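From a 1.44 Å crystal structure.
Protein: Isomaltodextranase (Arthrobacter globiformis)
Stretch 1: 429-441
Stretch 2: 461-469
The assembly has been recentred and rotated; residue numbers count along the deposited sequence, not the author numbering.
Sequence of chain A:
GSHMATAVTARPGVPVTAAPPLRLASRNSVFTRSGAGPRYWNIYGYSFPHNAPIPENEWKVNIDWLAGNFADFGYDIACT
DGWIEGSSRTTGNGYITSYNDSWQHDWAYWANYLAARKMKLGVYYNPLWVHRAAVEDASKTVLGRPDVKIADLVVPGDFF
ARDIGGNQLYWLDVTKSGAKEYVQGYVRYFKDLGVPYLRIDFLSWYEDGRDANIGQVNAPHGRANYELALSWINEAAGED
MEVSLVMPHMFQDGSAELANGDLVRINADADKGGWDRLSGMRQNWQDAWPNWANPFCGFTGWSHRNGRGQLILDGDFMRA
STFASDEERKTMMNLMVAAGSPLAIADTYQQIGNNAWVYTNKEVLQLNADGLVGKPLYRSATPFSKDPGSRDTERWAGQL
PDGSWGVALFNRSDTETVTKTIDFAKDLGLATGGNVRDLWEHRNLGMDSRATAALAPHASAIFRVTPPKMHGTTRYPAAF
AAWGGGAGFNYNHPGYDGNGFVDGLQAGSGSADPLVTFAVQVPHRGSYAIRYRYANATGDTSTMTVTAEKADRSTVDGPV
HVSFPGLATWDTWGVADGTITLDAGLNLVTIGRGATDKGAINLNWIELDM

Stretch 1 (429-441) GLATGGNVRDLWE
Stretch 2, residues 461-469: AIFRVTPPK

The most unusual feature of this contact is a glycine at the mouth of a strand pair. G434 is extended (phi/psi -174/158) and packs its CA 3.8 Å from P467 CA and 3.4 Å from T466 O. A CB here would point toward the other stretch and lie 2.9 Å from V465 CG1, which is a clash. The lack of a side chain lets the chains close together.

From G434 the strand 434-438 runs antiparallel to strand 461-466, with 164° between their directions and a closest axis approach of 4.3 Å. N435 CA to T466 CA is 4.9 Å, V436 CA to V465 CA 4.6 Å, R437 CA to R464 CA 5.2 Å and D438 CA to F463 CA 4.7 Å; these four pairs set the register.

N435 and T466 form a hydrogen-bonded pair: N435 N to T466 O is 2.8 Å, and T466 N to N435 O is 2.8 Å. R437 and R464 form the next one. R437 N donates to R464 O at 2.9 Å, and R464 N donates to R437 O at 3.0 Å. A fifth bond, L439 N to I462 O at 3.0 Å, is nearly straight at 173°. It extends the ladder just beyond the first strand. CA-H...O contacts fill the gaps, including F463 CA to R437 O at 3.1 Å and V465 CA to N435 O at 3.2 Å.

V436, D438, F463 and V465 share one face. Both valines are t (chi1 180°), and V436 CG2 lies 4.3 Å from V465 CG2. F463 is m with chi2 -89°. Its CD1 meets V436 CG1 at 3.5 Å, and its CE1 is 4.0 Å from D438 CB. The valines and F463 are buried, as suits apolar side chains. D438 is t (chi2 -37°) and partly exposed. Its OD1 accepts from W440 N (3.1 Å) and E441 N (3.0 Å), holding the turn where residues 439-441 take helical angles. One water donates to D438 OD1 at 2.8 Å and accepts from I462 N at 2.9 Å.

N435, R437, R464 and T466 occupy the other face. N435 is t (chi2 -89°) and T466 is m. A water lies within hydrogen-bonding distance of N435 OD1 (2.7 Å), R464 O (2.9 Å) and T466 OG1 (2.8 Å). R437 (t, t, t, chi4 86°) and R464 (t, p, p, chi4 144°) lead their ends away to partners elsewhere in the structure.

Beyond D438, L439 (m, t) points toward the second strand and is buried. Its CB lies 4.1 Å from I462 CG2. W440 (m, chi2 101°) starts sideways, but its CD1 comes 3.8 Å from I462 CG2.

At the other end, L430 (m, t) sets CD1 4.1 Å from P467 CG. T432 is p, with OG1 3.5 Å from P467 CB and donating to G433 O at 2.8 Å. P468 CD lies 3.6 Å from G433 O and 4.0 Å from G434 CA. The positive phi of G433 (61/-165) favours glycine. In all, 721 Å² is buried, both sides summed.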

# COMPACT_ATOMS: atom_id res chain seq x y z
N GLY A 429 -18.33 -1.45 15.21
CA GLY A 429 -18.78 -2.79 15.65
C GLY A 429 -18.19 -3.20 16.98
O GLY A 429 -17.94 -4.39 17.21
N LEU A 430 -17.92 -2.23 17.84
CA LEU A 430 -17.36 -2.49 19.17
C LEU A 430 -18.45 -2.43 20.23
O LEU A 430 -19.47 -1.77 20.04
CB LEU A 430 -16.29 -1.46 19.51
CG LEU A 430 -15.22 -1.24 18.46
CD1 LEU A 430 -14.28 -0.17 18.97
CD2 LEU A 430 -14.50 -2.54 18.13
N ALA A 431 -18.22 -3.12 21.34
CA ALA A 431 -19.17 -3.16 22.45
C ALA A 431 -18.72 -2.28 23.63
O ALA A 431 -19.46 -2.15 24.62
CB ALA A 431 -19.34 -4.61 22.92
N THR A 432 -17.53 -1.70 23.52
CA THR A 432 -16.76 -1.12 24.64
C THR A 432 -16.65 0.40 24.71
O THR A 432 -16.20 0.93 25.73
CB THR A 432 -15.29 -1.56 24.56
OG1 THR A 432 -14.74 -1.19 23.28
CG2 THR A 432 -15.15 -3.05 24.76
N GLY A 433 -16.96 1.10 23.63
CA GLY A 433 -16.52 2.52 23.53
C GLY A 433 -15.00 2.59 23.57
O GLY A 433 -14.31 1.60 23.33
N GLY A 434 -14.46 3.79 23.80
CA GLY A 434 -13.03 3.94 23.91
C GLY A 434 -12.61 5.33 24.32
O GLY A 434 -13.39 6.27 24.18
N ASN A 435 -11.41 5.42 24.87
CA ASN A 435 -10.79 6.71 25.15
C ASN A 435 -10.47 7.37 23.80
O ASN A 435 -9.95 6.69 22.90
CB ASN A 435 -9.51 6.54 25.95
CG ASN A 435 -8.73 7.83 26.09
OD1 ASN A 435 -7.89 8.18 25.23
ND2 ASN A 435 -9.04 8.59 27.14
N VAL A 436 -10.76 8.66 23.69
CA VAL A 436 -10.57 9.38 22.41
C VAL A 436 -9.56 10.50 22.63
O VAL A 436 -9.71 11.30 23.57
CB VAL A 436 -11.90 9.94 21.88
CG1 VAL A 436 -11.70 10.68 20.56
CG2 VAL A 436 -12.91 8.82 21.68
N ARG A 437 -8.53 10.54 21.79
CA ARG A 437 -7.55 11.60 21.83
C ARG A 437 -7.49 12.27 20.45
O ARG A 437 -7.29 11.59 19.44
CB ARG A 437 -6.18 11.03 22.19
CG ARG A 437 -5.13 12.06 22.41
CD ARG A 437 -3.85 11.49 23.04
NE ARG A 437 -2.83 12.51 23.01
CZ ARG A 437 -2.67 13.44 23.95
NH1 ARG A 437 -3.42 13.41 25.05
NH2 ARG A 437 -1.72 14.36 23.82
N ASP A 438 -7.65 13.59 20.43
CA ASP A 438 -7.50 14.43 19.22
C ASP A 438 -6.01 14.70 19.02
O ASP A 438 -5.34 15.27 19.87
CB ASP A 438 -8.30 15.72 19.41
CG ASP A 438 -8.25 16.64 18.22
OD1 ASP A 438 -7.19 16.71 17.59
OD2 ASP A 438 -9.27 17.30 17.94
N LEU A 439 -5.46 14.21 17.90
CA LEU A 439 -4.02 14.18 17.72
C LEU A 439 -3.41 15.48 17.19
O LEU A 439 -2.20 15.62 17.23
CB LEU A 439 -3.59 13.03 16.81
CG LEU A 439 -4.10 11.66 17.24
CD1 LEU A 439 -3.56 10.59 16.34
CD2 LEU A 439 -3.76 11.34 18.69
N TRP A 440 -4.24 16.42 16.77
CA TRP A 440 -3.73 17.76 16.42
C TRP A 440 -3.92 18.75 17.56
O TRP A 440 -3.09 19.64 17.74
CB TRP A 440 -4.35 18.28 15.10
CG TRP A 440 -3.76 17.62 13.91
CD1 TRP A 440 -4.31 16.61 13.19
CD2 TRP A 440 -2.47 17.88 13.33
NE1 TRP A 440 -3.46 16.23 12.18
CE2 TRP A 440 -2.32 16.99 12.25
CE3 TRP A 440 -1.43 18.77 13.62
CZ2 TRP A 440 -1.17 16.98 11.46
CZ3 TRP A 440 -0.30 18.75 12.85
CH2 TRP A 440 -0.17 17.86 11.79
N GLU A 441 -5.00 18.60 18.33
CA GLU A 441 -5.14 19.37 19.59
C GLU A 441 -4.22 18.80 20.67
O GLU A 441 -3.90 19.49 21.64
CB GLU A 441 -6.58 19.37 20.08
CG GLU A 441 -7.55 20.09 19.16
CD GLU A 441 -8.96 20.21 19.73
OE1 GLU A 441 -9.24 19.63 20.79
OE2 GLU A 441 -9.84 20.87 19.12
N ALA A 461 -10.02 15.96 11.04
CA ALA A 461 -9.62 15.64 12.39
C ALA A 461 -9.19 14.18 12.42
O ALA A 461 -9.72 13.36 11.67
CB ALA A 461 -10.76 15.85 13.35
N ILE A 462 -8.21 13.87 13.26
CA ILE A 462 -7.74 12.50 13.40
C ILE A 462 -7.54 12.19 14.88
O ILE A 462 -7.05 13.03 15.67
CB ILE A 462 -6.47 12.24 12.54
CG1 ILE A 462 -6.19 10.76 12.34
CG2 ILE A 462 -5.27 12.98 13.05
CD1 ILE A 462 -5.17 10.45 11.27
N PHE A 463 -7.96 10.98 15.24
CA PHE A 463 -8.08 10.57 16.64
C PHE A 463 -7.40 9.22 16.84
O PHE A 463 -7.45 8.34 15.97
CB PHE A 463 -9.55 10.42 17.05
CG PHE A 463 -10.38 11.65 16.84
CD1 PHE A 463 -10.50 12.61 17.85
CD2 PHE A 463 -11.04 11.85 15.63
CE1 PHE A 463 -11.26 13.74 17.65
CE2 PHE A 463 -11.80 12.98 15.44
CZ PHE A 463 -11.92 13.91 16.45
N ARG A 464 -6.79 9.05 18.02
CA ARG A 464 -6.47 7.70 18.52
C ARG A 464 -7.61 7.32 19.43
O ARG A 464 -7.91 8.06 20.38
CB ARG A 464 -5.15 7.69 19.29
CG ARG A 464 -4.81 6.36 19.97
CD ARG A 464 -4.35 5.27 19.03
NE ARG A 464 -3.02 5.54 18.52
CZ ARG A 464 -2.07 4.64 18.27
NH1 ARG A 464 -2.27 3.35 18.43
NH2 ARG A 464 -0.91 5.03 17.80
N VAL A 465 -8.25 6.18 19.16
CA VAL A 465 -9.32 5.64 19.98
C VAL A 465 -8.85 4.33 20.62
O VAL A 465 -8.36 3.42 19.95
CB VAL A 465 -10.58 5.41 19.14
CG1 VAL A 465 -11.71 4.85 20.01
CG2 VAL A 465 -11.01 6.70 18.44
N THR A 466 -8.94 4.30 21.95
CA THR A 466 -8.39 3.20 22.73
C THR A 466 -9.50 2.55 23.58
O THR A 466 -9.84 3.07 24.66
CB THR A 466 -7.23 3.67 23.63
OG1 THR A 466 -6.27 4.42 22.86
CG2 THR A 466 -6.51 2.50 24.27
N PRO A 467 -10.07 1.45 23.09
CA PRO A 467 -11.05 0.68 23.87
C PRO A 467 -10.43 0.21 25.18
O PRO A 467 -9.28 -0.20 25.20
CB PRO A 467 -11.34 -0.52 22.97
CG PRO A 467 -11.14 0.02 21.59
CD PRO A 467 -9.96 0.92 21.72
N PRO A 468 -11.21 0.28 26.28
CA PRO A 468 -10.79 -0.43 27.49
C PRO A 468 -10.92 -1.94 27.26
O PRO A 468 -11.74 -2.37 26.44
CB PRO A 468 -11.79 0.06 28.55
CG PRO A 468 -12.99 0.44 27.80
CD PRO A 468 -12.56 0.85 26.40
N LYS A 469 -10.10 -2.73 27.94
CA LYS A 469 -10.14 -4.19 27.81
C LYS A 469 -10.50 -4.84 29.14
O LYS A 469 -9.74 -4.74 30.10
CB LYS A 469 -8.79 -4.70 27.33
CG LYS A 469 -8.41 -4.21 25.95
CD LYS A 469 -7.03 -4.69 25.56
CE LYS A 469 -6.66 -4.22 24.16
NZ LYS A 469 -5.44 -4.91 23.67
O HOH W 1 -6.87 7.13 22.91
O HOH W 2 -7.26 16.15 14.80